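Local coordinates for CARDB domain-containing protein (Pyrococcus furiosus, PDB 3IDU) that is of unknown function but binds two manganese ions through its CARDB domain, an all-beta module that forms one part of a much larger archaeal protein, at residues A[62-66]-A[78-82]. Numbering follows the deposited sequence.
Sequences LYKNW and LTFNW
Strands 62-66 and 78-82 are edge strands of different sheets, running nearly antiparallel (154°) with axes 9.0 Å apart at closest approach. That spacing is too wide for backbone pairing, so side chains bridge the gap. Lys64 lies across from Phe80 (CA to CA 7.8 Å) and Trp66 across from Leu78 (8.3 Å). The backbone is extended except at Tyr63, whose phi/psi of -115/-51 belongs to a classic beta bulge: Tyr63 and Lys64 both face Val56 of strand 49-58. The bulge lets two consecutive side chains point toward the opposite strand. Both carry polar ends that reach carbonyls there, on the side of strand 78-82 away from its neighbour, strand 35-43. Tyr63 OH donates to Asn81 O at 2.6 Å. Lys64, all-trans and fully stretched, donates a hydrogen bond from NZ to Thr79 O at 2.9 Å; a water accepts from this NZ (3.2 Å) and from Asn81 N (3.3 Å), satisfying an edge amide. The arrangement closes one margin of a two-sheet beta sandwich, consistent with the E-set affinity of CARDB domains. Long amphipathic residues suit this margin, since their apolar parts cover the interior: Lys64 CD packs 3.7 Å from Phe80 CB. Tyr63 CE1 lies 3.6 Å from Phe80 CD2, and Trp82 (chi1 t) turns its ring edge toward the Tyr63 face, centroids 5.5 Å apart. Trp66 (chi1 m) receives Leu78 CD1 over its five-membered ring in a CH-pi contact, 3.8 Å from the centroid, while its CH2 meets Phe80 CD1 at 3.9 Å. Buried Phe80 (chi1 p) also meets the ring of Tyr37 on strand 35-43.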
# COMPACT_ATOMS: atom_id res chain seq x y z
N LEU A 62 12.10 -4.59 -4.98
CA LEU A 62 10.75 -4.76 -5.48
C LEU A 62 10.32 -6.22 -5.41
O LEU A 62 11.08 -7.12 -5.76
CB LEU A 62 10.65 -4.26 -6.93
CG LEU A 62 9.27 -4.25 -7.61
CD1 LEU A 62 8.35 -3.28 -6.90
CD2 LEU A 62 9.43 -3.86 -9.08
N TYR A 63 9.09 -6.42 -4.94
CA TYR A 63 8.54 -7.76 -4.80
C TYR A 63 7.35 -7.98 -5.73
O TYR A 63 7.31 -8.96 -6.47
CB TYR A 63 8.12 -8.01 -3.35
CG TYR A 63 7.59 -9.41 -3.12
CD1 TYR A 63 6.28 -9.62 -2.69
CD2 TYR A 63 8.39 -10.52 -3.33
CE1 TYR A 63 5.78 -10.90 -2.48
CE2 TYR A 63 7.91 -11.81 -3.12
CZ TYR A 63 6.61 -11.99 -2.70
OH TYR A 63 6.13 -13.27 -2.50
N LYS A 64 6.38 -7.08 -5.69
CA LYS A 64 5.21 -7.26 -6.54
C LYS A 64 4.66 -5.93 -7.02
O LYS A 64 4.82 -4.91 -6.35
CB LYS A 64 4.13 -8.03 -5.78
CG LYS A 64 2.97 -8.53 -6.63
CD LYS A 64 2.02 -9.37 -5.79
CE LYS A 64 0.83 -9.87 -6.60
NZ LYS A 64 -0.11 -10.67 -5.77
N ASN A 65 4.04 -5.94 -8.19
CA ASN A 65 3.47 -4.72 -8.73
C ASN A 65 2.05 -4.92 -9.24
O ASN A 65 1.68 -6.02 -9.68
CB ASN A 65 4.37 -4.14 -9.84
CG ASN A 65 4.76 -5.17 -10.87
OD1 ASN A 65 3.90 -5.78 -11.51
ND2 ASN A 65 6.06 -5.38 -11.04
N TRP A 66 1.26 -3.86 -9.14
CA TRP A 66 -0.13 -3.86 -9.56
C TRP A 66 -0.41 -2.56 -10.31
O TRP A 66 0.25 -1.55 -10.09
CB TRP A 66 -1.07 -3.86 -8.36
CG TRP A 66 -1.06 -5.06 -7.49
CD1 TRP A 66 -1.92 -6.11 -7.53
CD2 TRP A 66 -0.21 -5.28 -6.36
NE1 TRP A 66 -1.68 -6.97 -6.49
CE2 TRP A 66 -0.63 -6.49 -5.75
CE3 TRP A 66 0.86 -4.58 -5.79
CZ2 TRP A 66 -0.01 -7.00 -4.61
CZ3 TRP A 66 1.47 -5.09 -4.66
CH2 TRP A 66 1.03 -6.29 -4.08
N LEU A 78 -5.46 -5.27 -2.08
CA LEU A 78 -4.58 -6.06 -2.92
C LEU A 78 -3.91 -7.06 -2.01
O LEU A 78 -3.57 -6.74 -0.87
CB LEU A 78 -3.53 -5.16 -3.57
CG LEU A 78 -4.05 -3.93 -4.31
CD1 LEU A 78 -2.87 -3.19 -4.93
CD2 LEU A 78 -5.05 -4.34 -5.38
N THR A 79 -3.71 -8.28 -2.49
CA THR A 79 -3.08 -9.28 -1.65
C THR A 79 -1.83 -9.86 -2.27
O THR A 79 -1.63 -9.80 -3.49
CB THR A 79 -4.05 -10.44 -1.36
OG1 THR A 79 -4.40 -11.08 -2.60
CG2 THR A 79 -5.31 -9.94 -0.67
N PHE A 80 -0.97 -10.40 -1.42
CA PHE A 80 0.25 -11.03 -1.88
C PHE A 80 0.74 -11.96 -0.78
O PHE A 80 0.66 -11.64 0.41
CB PHE A 80 1.33 -10.00 -2.23
CG PHE A 80 1.90 -9.25 -1.05
CD1 PHE A 80 1.31 -8.07 -0.61
CD2 PHE A 80 3.03 -9.73 -0.39
CE1 PHE A 80 1.84 -7.37 0.47
CE2 PHE A 80 3.57 -9.03 0.69
CZ PHE A 80 2.98 -7.85 1.13
N ASN A 81 1.23 -13.13 -1.18
CA ASN A 81 1.74 -14.09 -0.21
C ASN A 81 3.25 -13.99 -0.17
O ASN A 81 3.89 -13.63 -1.16
CB ASN A 81 1.34 -15.52 -0.60
CG ASN A 81 -0.16 -15.69 -0.74
OD1 ASN A 81 -0.95 -15.10 0.01
ND2 ASN A 81 -0.58 -16.50 -1.71
N TRP A 82 3.82 -14.30 0.99
CA TRP A 82 5.27 -14.25 1.15
C TRP A 82 5.75 -15.36 2.07
O TRP A 82 5.34 -15.45 3.23
CB TRP A 82 5.69 -12.89 1.72
CG TRP A 82 7.17 -12.78 1.96
CD1 TRP A 82 8.17 -13.20 1.13
CD2 TRP A 82 7.81 -12.16 3.08
NE1 TRP A 82 9.39 -12.88 1.66
CE2 TRP A 82 9.20 -12.24 2.86
CE3 TRP A 82 7.34 -11.55 4.25
CZ2 TRP A 82 10.13 -11.73 3.77
CZ3 TRP A 82 8.27 -11.03 5.15
CH2 TRP A 82 9.65 -11.13 4.90
O HOH W 1 1.67 -12.93 -4.44